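Long-range contacts in cytoplasmic protein (Cryptococcus neoformans var. grubii serotype A, PDB 7LPO), which probably hydrolyses the beta-glucosidic bond of steryl glucosides, as a sterylglucosidase of glycoside hydrolase family 5: residues D733-S739 and T765-N771; P712-A718 and L730-V734; A663-P668 and D681-T685. Residue numbers count along the deposited sequence, not the author numbering.

Contact 1: residues D733-S739 and T765-N771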
loop_
_atom_site.group_PDB
_atom_site.type_symbol
_atom_site.label_atom_id
_atom_site.label_comp_id
_atom_site.label_asym_id
_atom_site.label_seq_id
_atom_site.Cartn_x
_atom_site.Cartn_y
_atom_site.Cartn_z
ATOM N N ASP A 733 -22.353 -27.182 4.708
ATOM C CA ASP A 733 -22.930 -28.359 4.051
ATOM C C ASP A 733 -21.986 -28.711 2.904
ATOM O O ASP A 733 -22.208 -28.304 1.761
ATOM C CB ASP A 733 -24.363 -28.083 3.562
ATOM C CG ASP A 733 -25.067 -29.348 3.066
ATOM O OD1 ASP A 733 -24.546 -30.453 3.315
ATOM O OD2 ASP A 733 -26.141 -29.241 2.434
ATOM N N VAL A 734 -20.929 -29.469 3.210
ATOM C CA VAL A 734 -19.860 -29.731 2.256
ATOM C C VAL A 734 -19.541 -31.220 2.202
ATOM O O VAL A 734 -19.819 -31.981 3.131
ATOM C CB VAL A 734 -18.565 -28.958 2.595
ATOM C CG1 VAL A 734 -18.766 -27.453 2.520
ATOM C CG2 VAL A 734 -18.057 -29.357 3.990
ATOM N N THR A 735 -18.912 -31.614 1.095
ATOM C CA THR A 735 -18.301 -32.925 0.924
ATOM C C THR A 735 -16.789 -32.745 0.896
ATOM O O THR A 735 -16.285 -31.863 0.198
ATOM C CB THR A 735 -18.785 -33.591 -0.366
ATOM O OG1 THR A 735 -20.144 -34.026 -0.201
ATOM C CG2 THR A 735 -17.900 -34.796 -0.707
ATOM N N ILE A 736 -16.073 -33.570 1.655
ATOM C CA ILE A 736 -14.629 -33.453 1.818
ATOM C C ILE A 736 -13.972 -34.765 1.408
ATOM O O ILE A 736 -14.402 -35.841 1.834
ATOM C CB ILE A 736 -14.258 -33.096 3.269
ATOM C CG1 ILE A 736 -14.834 -31.722 3.645
ATOM C CG2 ILE A 736 -12.750 -33.134 3.450
ATOM C CD1 ILE A 736 -14.832 -31.446 5.129
ATOM N N VAL A 737 -12.919 -34.669 0.600
ATOM C CA VAL A 737 -12.141 -35.822 0.158
ATOM C C VAL A 737 -10.680 -35.526 0.472
ATOM O O VAL A 737 -10.069 -34.654 -0.158
ATOM C CB VAL A 737 -12.331 -36.108 -1.338
ATOM C CG1 VAL A 737 -11.506 -37.321 -1.763
ATOM C CG2 VAL A 737 -13.803 -36.327 -1.650
ATOM N N ALA A 738 -10.123 -36.239 1.445
ATOM C CA ALA A 738 -8.722 -36.105 1.818
ATOM C C ALA A 738 -7.967 -37.388 1.494
ATOM O O ALA A 738 -8.474 -38.492 1.712
ATOM C CB ALA A 738 -8.580 -35.772 3.305
ATOM N N SER A 739 -6.747 -37.235 0.976
ATOM C CA SER A 739 -5.966 -38.382 0.532
ATOM C C SER A 739 -5.383 -39.164 1.702
ATOM O O SER A 739 -5.161 -40.374 1.584
ATOM C CB SER A 739 -4.835 -37.916 -0.387
ATOM O OG SER A 739 -3.952 -37.061 0.324
ATOM N N THR A 765 -3.405 -34.235 -0.308
ATOM C CA THR A 765 -4.384 -33.344 -0.912
ATOM C C THR A 765 -5.703 -33.432 -0.161
ATOM O O THR A 765 -6.053 -34.470 0.410
ATOM C CB THR A 765 -4.639 -33.665 -2.399
ATOM O OG1 THR A 765 -5.232 -34.971 -2.525
ATOM C CG2 THR A 765 -3.343 -33.606 -3.192
ATOM N N ILE A 766 -6.445 -32.331 -0.192
ATOM C CA ILE A 766 -7.785 -32.262 0.373
ATOM C C ILE A 766 -8.642 -31.466 -0.597
ATOM O O ILE A 766 -8.214 -30.415 -1.089
ATOM C CB ILE A 766 -7.794 -31.624 1.780
ATOM C CG1 ILE A 766 -9.175 -31.790 2.413
ATOM C CG2 ILE A 766 -7.396 -30.158 1.734
ATOM C CD1 ILE A 766 -9.170 -31.668 3.927
ATOM N N GLU A 767 -9.839 -31.972 -0.884
ATOM C CA GLU A 767 -10.770 -31.328 -1.798
ATOM C C GLU A 767 -12.103 -31.109 -1.098
ATOM O O GLU A 767 -12.577 -31.974 -0.355
ATOM C CB GLU A 767 -10.960 -32.161 -3.060
ATOM C CG GLU A 767 -9.653 -32.490 -3.757
ATOM C CD GLU A 767 -9.772 -33.662 -4.708
ATOM O OE1 GLU A 767 -10.298 -33.459 -5.823
ATOM O OE2 GLU A 767 -9.337 -34.782 -4.340
ATOM N N VAL A 768 -12.698 -29.946 -1.343
ATOM C CA VAL A 768 -13.918 -29.520 -0.673
ATOM C C VAL A 768 -14.858 -28.930 -1.713
ATOM O O VAL A 768 -14.417 -28.251 -2.647
ATOM C CB VAL A 768 -13.619 -28.483 0.430
ATOM C CG1 VAL A 768 -14.919 -27.996 1.089
ATOM C CG2 VAL A 768 -12.662 -29.055 1.459
ATOM N N GLN A 769 -16.153 -29.193 -1.558
ATOM C CA GLN A 769 -17.155 -28.479 -2.334
ATOM C C GLN A 769 -18.465 -28.489 -1.570
ATOM O O GLN A 769 -18.720 -29.379 -0.754
ATOM C CB GLN A 769 -17.360 -29.081 -3.728
ATOM C CG GLN A 769 -17.883 -30.499 -3.749
ATOM C CD GLN A 769 -17.863 -31.088 -5.152
ATOM O OE1 GLN A 769 -18.384 -30.494 -6.098
ATOM N NE2 GLN A 769 -17.245 -32.250 -5.294
ATOM N N ARG A 770 -19.299 -27.493 -1.853
ATOM C CA ARG A 770 -20.633 -27.466 -1.275
ATOM C C ARG A 770 -21.496 -28.557 -1.899
ATOM O O ARG A 770 -21.528 -28.719 -3.123
ATOM C CB ARG A 770 -21.282 -26.103 -1.483
ATOM C CG ARG A 770 -22.632 -25.977 -0.784
ATOM C CD ARG A 770 -23.239 -24.598 -0.991
ATOM N NE ARG A 770 -24.558 -24.499 -0.371
ATOM C CZ ARG A 770 -25.699 -24.790 -0.992
ATOM N NH1 ARG A 770 -25.704 -25.203 -2.256
ATOM N NH2 ARG A 770 -26.845 -24.676 -0.347
ATOM N N ASN A 771 -22.193 -29.309 -1.053
ATOM C CA ASN A 771 -23.129 -30.315 -1.540
ATOM C C ASN A 771 -24.237 -29.653 -2.337
ATOM O O ASN A 771 -24.951 -28.787 -1.821
ATOM C CB ASN A 771 -23.710 -31.093 -0.367
ATOM C CG ASN A 771 -22.691 -31.985 0.281
ATOM O OD1 ASN A 771 -21.888 -32.625 -0.405
ATOM N ND2 ASN A 771 -22.700 -32.026 1.606
HETATM O O HOH W 1 -14.905 -32.783 -2.313
HETATM O O HOH W 2 -7.935 -35.343 -2.312
#

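Contact 2: residues P712-A718 and L730-V734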
loop_
_atom_site.group_PDB
_atom_site.type_symbol
_atom_site.label_atom_id
_atom_site.label_comp_id
_atom_site.label_asym_id
_atom_site.label_seq_id
_atom_site.Cartn_x
_atom_site.Cartn_y
_atom_site.Cartn_z
ATOM N N PRO A 712 -15.484 -20.640 4.107
ATOM C CA PRO A 712 -16.446 -19.552 4.346
ATOM C C PRO A 712 -17.896 -19.983 4.152
ATOM O O PRO A 712 -18.247 -20.639 3.166
ATOM C CB PRO A 712 -16.038 -18.481 3.325
ATOM C CG PRO A 712 -15.375 -19.253 2.213
ATOM C CD PRO A 712 -14.715 -20.457 2.865
ATOM N N PHE A 713 -18.741 -19.580 5.104
ATOM C CA PHE A 713 -20.185 -19.670 4.920
ATOM C C PHE A 713 -20.617 -19.038 3.607
ATOM O O PHE A 713 -21.606 -19.465 3.003
ATOM C CB PHE A 713 -20.922 -18.953 6.063
ATOM C CG PHE A 713 -20.843 -19.647 7.388
ATOM C CD1 PHE A 713 -20.892 -21.026 7.479
ATOM C CD2 PHE A 713 -20.741 -18.908 8.549
ATOM C CE1 PHE A 713 -20.831 -21.656 8.708
ATOM C CE2 PHE A 713 -20.675 -19.522 9.774
ATOM C CZ PHE A 713 -20.720 -20.904 9.856
ATOM N N VAL A 714 -19.913 -17.987 3.181
ATOM C CA VAL A 714 -20.241 -17.282 1.945
ATOM C C VAL A 714 -20.363 -18.247 0.774
ATOM O O VAL A 714 -21.198 -18.054 -0.118
ATOM C CB VAL A 714 -19.181 -16.195 1.672
ATOM C CG1 VAL A 714 -19.133 -15.851 0.211
ATOM C CG2 VAL A 714 -19.447 -14.972 2.511
ATOM N N HIS A 715 -19.524 -19.288 0.744
ATOM C CA HIS A 715 -19.534 -20.253 -0.345
ATOM C C HIS A 715 -20.093 -21.617 0.029
ATOM O O HIS A 715 -20.536 -22.349 -0.865
ATOM C CB HIS A 715 -18.111 -20.478 -0.883
ATOM C CG HIS A 715 -17.532 -19.289 -1.575
ATOM N ND1 HIS A 715 -17.903 -18.920 -2.849
ATOM C CD2 HIS A 715 -16.628 -18.372 -1.162
ATOM C CE1 HIS A 715 -17.241 -17.832 -3.199
ATOM N NE2 HIS A 715 -16.463 -17.476 -2.190
ATOM N N TYR A 716 -20.052 -21.994 1.302
ATOM C CA TYR A 716 -20.265 -23.377 1.701
ATOM C C TYR A 716 -21.398 -23.555 2.706
ATOM O O TYR A 716 -21.642 -24.681 3.152
ATOM C CB TYR A 716 -18.963 -23.948 2.276
ATOM C CG TYR A 716 -17.821 -24.019 1.274
ATOM C CD1 TYR A 716 -17.877 -24.881 0.187
ATOM C CD2 TYR A 716 -16.692 -23.231 1.418
ATOM C CE1 TYR A 716 -16.842 -24.952 -0.729
ATOM C CE2 TYR A 716 -15.643 -23.303 0.511
ATOM C CZ TYR A 716 -15.726 -24.161 -0.564
ATOM O OH TYR A 716 -14.695 -24.233 -1.469
ATOM N N ALA A 717 -22.104 -22.493 3.070
ATOM C CA ALA A 717 -23.205 -22.638 4.007
ATOM C C ALA A 717 -24.339 -23.452 3.386
ATOM O O ALA A 717 -24.531 -23.472 2.165
ATOM C CB ALA A 717 -23.727 -21.266 4.436
ATOM N N ALA A 718 -25.093 -24.137 4.245
ATOM C CA ALA A 718 -26.296 -24.816 3.782
ATOM C C ALA A 718 -27.287 -23.820 3.195
ATOM O O ALA A 718 -27.855 -24.052 2.122
ATOM C CB ALA A 718 -26.938 -25.593 4.932
ATOM N N LEU A 730 -25.968 -20.609 11.012
ATOM C CA LEU A 730 -25.203 -20.899 9.817
ATOM C C LEU A 730 -24.404 -22.180 10.020
ATOM O O LEU A 730 -23.855 -22.425 11.096
ATOM C CB LEU A 730 -24.273 -19.737 9.477
ATOM C CG LEU A 730 -24.998 -18.474 9.021
ATOM C CD1 LEU A 730 -24.051 -17.298 8.878
ATOM C CD2 LEU A 730 -25.714 -18.742 7.706
ATOM N N SER A 731 -24.355 -23.014 8.988
ATOM C CA SER A 731 -23.720 -24.317 9.101
ATOM C C SER A 731 -23.220 -24.758 7.730
ATOM O O SER A 731 -23.897 -24.562 6.714
ATOM C CB SER A 731 -24.697 -25.345 9.691
ATOM O OG SER A 731 -24.284 -26.672 9.449
ATOM N N LEU A 732 -22.023 -25.341 7.719
ATOM C CA LEU A 732 -21.433 -25.831 6.484
ATOM C C LEU A 732 -22.140 -27.096 6.015
ATOM O O LEU A 732 -22.487 -27.974 6.812
ATOM C CB LEU A 732 -19.949 -26.120 6.672
ATOM C CG LEU A 732 -19.011 -24.933 6.879
ATOM C CD1 LEU A 732 -17.584 -25.451 7.122
ATOM C CD2 LEU A 732 -19.023 -24.000 5.718
ATOM N N ASP A 733 -22.353 -27.182 4.708
ATOM C CA ASP A 733 -22.930 -28.359 4.051
ATOM C C ASP A 733 -21.986 -28.711 2.904
ATOM O O ASP A 733 -22.208 -28.304 1.761
ATOM C CB ASP A 733 -24.363 -28.083 3.562
ATOM C CG ASP A 733 -25.067 -29.348 3.066
ATOM O OD1 ASP A 733 -24.546 -30.453 3.315
ATOM O OD2 ASP A 733 -26.141 -29.241 2.434
ATOM N N VAL A 734 -20.929 -29.469 3.210
ATOM C CA VAL A 734 -19.860 -29.731 2.256
ATOM C C VAL A 734 -19.541 -31.220 2.202
ATOM O O VAL A 734 -19.819 -31.981 3.131
ATOM C CB VAL A 734 -18.565 -28.958 2.595
ATOM C CG1 VAL A 734 -18.766 -27.453 2.520
ATOM C CG2 VAL A 734 -18.057 -29.357 3.990
#

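Contact 3: residues A663-P668 and D681-T685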
loop_
_atom_site.group_PDB
_atom_site.type_symbol
_atom_site.label_atom_id
_atom_site.label_comp_id
_atom_site.label_asym_id
_atom_site.label_seq_id
_atom_site.Cartn_x
_atom_site.Cartn_y
_atom_site.Cartn_z
ATOM N N ALA A 663 -18.148 -12.822 -2.938
ATOM C CA ALA A 663 -17.805 -14.165 -3.392
ATOM C C ALA A 663 -16.348 -14.258 -3.835
ATOM O O ALA A 663 -15.746 -15.335 -3.764
ATOM C CB ALA A 663 -18.727 -14.586 -4.531
ATOM N N ALA A 664 -15.758 -13.152 -4.281
ATOM C CA ALA A 664 -14.394 -13.200 -4.793
ATOM C C ALA A 664 -13.342 -12.960 -3.719
ATOM O O ALA A 664 -12.267 -13.567 -3.781
ATOM C CB ALA A 664 -14.216 -12.178 -5.920
ATOM N N PHE A 665 -13.610 -12.103 -2.728
ATOM C CA PHE A 665 -12.578 -11.823 -1.736
ATOM C C PHE A 665 -12.694 -12.665 -0.473
ATOM O O PHE A 665 -11.717 -12.748 0.275
ATOM C CB PHE A 665 -12.534 -10.324 -1.376
ATOM C CG PHE A 665 -13.756 -9.773 -0.679
ATOM C CD1 PHE A 665 -14.034 -10.083 0.641
ATOM C CD2 PHE A 665 -14.572 -8.863 -1.329
ATOM C CE1 PHE A 665 -15.132 -9.530 1.284
ATOM C CE2 PHE A 665 -15.665 -8.294 -0.690
ATOM C CZ PHE A 665 -15.946 -8.627 0.620
ATOM N N CYS A 666 -13.827 -13.314 -0.230
ATOM C CA CYS A 666 -13.989 -14.222 0.904
ATOM C C CYS A 666 -13.856 -15.646 0.377
ATOM O O CYS A 666 -14.743 -16.132 -0.334
ATOM C CB CYS A 666 -15.338 -14.010 1.589
ATOM S SG CYS A 666 -15.567 -15.041 3.053
ATOM N N ARG A 667 -12.751 -16.307 0.723
ATOM C CA ARG A 667 -12.325 -17.522 0.042
ATOM C C ARG A 667 -11.770 -18.536 1.030
ATOM O O ARG A 667 -11.229 -18.158 2.074
ATOM C CB ARG A 667 -11.229 -17.240 -0.998
ATOM C CG ARG A 667 -11.414 -15.972 -1.825
ATOM C CD ARG A 667 -10.072 -15.476 -2.371
ATOM N NE ARG A 667 -9.466 -16.414 -3.311
ATOM C CZ ARG A 667 -9.859 -16.578 -4.576
ATOM N NH1 ARG A 667 -10.868 -15.867 -5.075
ATOM N NH2 ARG A 667 -9.239 -17.460 -5.351
ATOM N N PRO A 668 -11.881 -19.829 0.720
ATOM C CA PRO A 668 -11.216 -20.842 1.553
ATOM C C PRO A 668 -9.705 -20.772 1.405
ATOM O O PRO A 668 -9.181 -20.518 0.317
ATOM C CB PRO A 668 -11.760 -22.164 1.004
ATOM C CG PRO A 668 -12.050 -21.844 -0.454
ATOM C CD PRO A 668 -12.571 -20.429 -0.441
ATOM N N ASP A 681 -6.248 -24.055 -5.186
ATOM C CA ASP A 681 -7.132 -23.781 -6.309
ATOM C C ASP A 681 -8.547 -23.625 -5.778
ATOM O O ASP A 681 -9.027 -24.470 -5.017
ATOM C CB ASP A 681 -7.087 -24.903 -7.354
ATOM C CG ASP A 681 -5.784 -24.931 -8.136
ATOM O OD1 ASP A 681 -5.466 -23.940 -8.832
ATOM O OD2 ASP A 681 -5.080 -25.957 -8.070
ATOM N N PHE A 682 -9.220 -22.559 -6.186
ATOM C CA PHE A 682 -10.590 -22.316 -5.766
ATOM C C PHE A 682 -11.371 -21.807 -6.963
ATOM O O PHE A 682 -10.913 -20.899 -7.663
ATOM C CB PHE A 682 -10.653 -21.303 -4.624
ATOM C CG PHE A 682 -12.050 -20.885 -4.264
ATOM C CD1 PHE A 682 -12.940 -21.794 -3.723
ATOM C CD2 PHE A 682 -12.472 -19.586 -4.471
ATOM C CE1 PHE A 682 -14.219 -21.417 -3.380
ATOM C CE2 PHE A 682 -13.752 -19.200 -4.135
ATOM C CZ PHE A 682 -14.629 -20.115 -3.591
ATOM N N ASP A 683 -12.549 -22.384 -7.179
ATOM C CA ASP A 683 -13.433 -22.018 -8.275
ATOM C C ASP A 683 -14.769 -21.567 -7.694
ATOM O O ASP A 683 -15.469 -22.351 -7.045
ATOM C CB ASP A 683 -13.612 -23.196 -9.227
ATOM C CG ASP A 683 -14.529 -22.876 -10.380
ATOM O OD1 ASP A 683 -14.189 -21.973 -11.179
ATOM O OD2 ASP A 683 -15.584 -23.534 -10.485
ATOM N N ILE A 684 -15.129 -20.310 -7.948
ATOM C CA ILE A 684 -16.353 -19.760 -7.370
ATOM C C ILE A 684 -17.579 -20.518 -7.870
ATOM O O ILE A 684 -18.474 -20.863 -7.093
ATOM C CB ILE A 684 -16.476 -18.260 -7.686
ATOM C CG1 ILE A 684 -15.465 -17.446 -6.882
ATOM C CG2 ILE A 684 -17.900 -17.790 -7.390
ATOM C CD1 ILE A 684 -15.364 -15.978 -7.343
ATOM N N THR A 685 -17.651 -20.769 -9.179
ATOM C CA THR A 685 -18.882 -21.298 -9.762
ATOM C C THR A 685 -19.211 -22.684 -9.212
ATOM O O THR A 685 -20.354 -22.960 -8.831
ATOM C CB THR A 685 -18.758 -21.331 -11.286
ATOM O OG1 THR A 685 -18.387 -20.032 -11.760
ATOM C CG2 THR A 685 -20.077 -21.741 -11.932
HETATM O O HOH W 3 -10.323 -18.124 -7.908
#

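Contact 1: residues D733-S739 and T765-N771
Pairing here continues past the strand ends to Asp733 and Asn771, and Asn771 loses more surface than any other residue. Its backbone N donates to Asp733 O (3.0 Å); with its CA-to-CB bond toward the facing segment, Asn771 ND2 lies 3.0 Å from Asp733 OD1 in a nearly linear hydrogen bond. Asp733, second in covered surface, thus uses both main chain and carboxylate at the end of the pair where residues 733 and 771 meet. Thr735, covered almost as much as Asp733, forms with Gln769 the first hydrogen-bonded pair of the regular strands: Thr735 N donates to Gln769 O (2.9 Å), and Gln769 N returns a longer bond to Thr735 O (3.2 Å). Val737 and Glu767 repeat the two-way exchange, and at the far end Ser739 OG accepts from Thr765 N (2.9 Å). Strands 734-738 and 765-770 are antiparallel, with 169° between their N-to-C directions and axes 4.6 Å apart. One face carries Ile736, Val768, Ala738 and Ile766, with Ile736 CG2 3.9 Å from Ile766 CD1; Leu750 and Trp752 of strand 749-753 cover part of it. Such an antiparallel pair at the edge of a four-stranded sheet, apolar toward a second sheet, is typical of the beta-sandwich fold expected for this C-terminal domain.

Contact 2: residues P712-A718 and L730-V734
A short helix can hand its chain directly to a beta-like pairing. With Pro712 at the N-cap, residues 713-716 make one turn, closed by Tyr716 N to Pro712 O (2.9 Å) and Ala717 N to Phe713 O (3.1 Å). At Ala717 the chain leaves helical geometry and runs alongside the extended segment 730-734. Ala717 and Leu732 form a single bridge, CA to CA 4.4 Å, flanked by two backbone hydrogen bonds: Asp733 N to Tyr716 O (3.0 Å) and Ala718 N to Ser731 O (2.8 Å). Side chains of both segments pack beside this bridge. Phe713, the most covered residue, receives Leu730 CB over one ring face, 3.6 Å from the centroid and 12° off the normal, a clear CH-pi contact. Leu732 lies between Phe713 and Tyr716, its CD2 3.9 Å from Phe713 CD1 and 3.4 Å from Tyr716 CB. Val734 continues the apolar row, with CG1 3.5 Å from Tyr716 CB. Asp733 CB lies 3.8 Å from Ala718 CB, and Asp733 OD1 accepts a hydrogen bond from Asn771 ND2. Beyond the pair, helix 652-656 packs on Phe713 through Ile655 and on Leu730 through Pro652, while Tyr716 rests against Val768 and Arg770 of strand 761-770 and its hydroxyl is hydrogen-bonded to Thr687 O.

Contact 3: residues A663-P668 and D681-T685
Apolar contact dominates this small, buried meeting of a helix end with the end of a strand, and no direct hydrogen bond crosses it. Phe682 is the most covered residue: Pro668 CD sits over its ring, 3.6 Å from the centroid and 15° off the normal, a CH-pi contact, and Pro668 CG approaches Phe682 CD1 to 3.4 Å. Ile684 reaches toward the helix, its CD1 3.7 Å from Ala663 O and 3.9 Å from Ala664 CA. The polar share falls to Arg667, whose guanidinium turns a face to the edge of the Phe682 ring (NH2 to CD2 4.0 Å). Arg667 NH1 bonds to Ala664 O (3.0 Å), and water 3 links Arg667 NH2 (2.9 Å) to Phe682 O (2.8 Å). Arg667 also forms salt bridges with Asp554 and Asp561. Because Asp554 belongs to helix 547-559, which in the chain joins the parallel-paired strands 518-522 and 567-570, the site is consistent with a seam between the TIM-barrel part expected for this family and the C-terminal beta domain.

How the contacts relate
The three contacts form a chain of neighbours running inward, their centres about 35, 32 and 23 Å from the centre of the protein for contacts 1, 2 and 3. Contact 2 is the middle piece, its centre about 12 Å from that of contact 1 and 13 Å from that of contact 3. It shares Asp733 and Val734 with contact 1, where Arg770 also reaches back, NE to Ala717 O and NH2 to Ala718 O both 2.7 Å. On its other side His715 stacks edge-to-face with Phe682 and makes weak hydrogen bonds to Ala663 O and Cys666 O. Contacts 1 and 3 do not touch, their nearest atoms about 7 Å apart, yet both draw on the same four-stranded sheet.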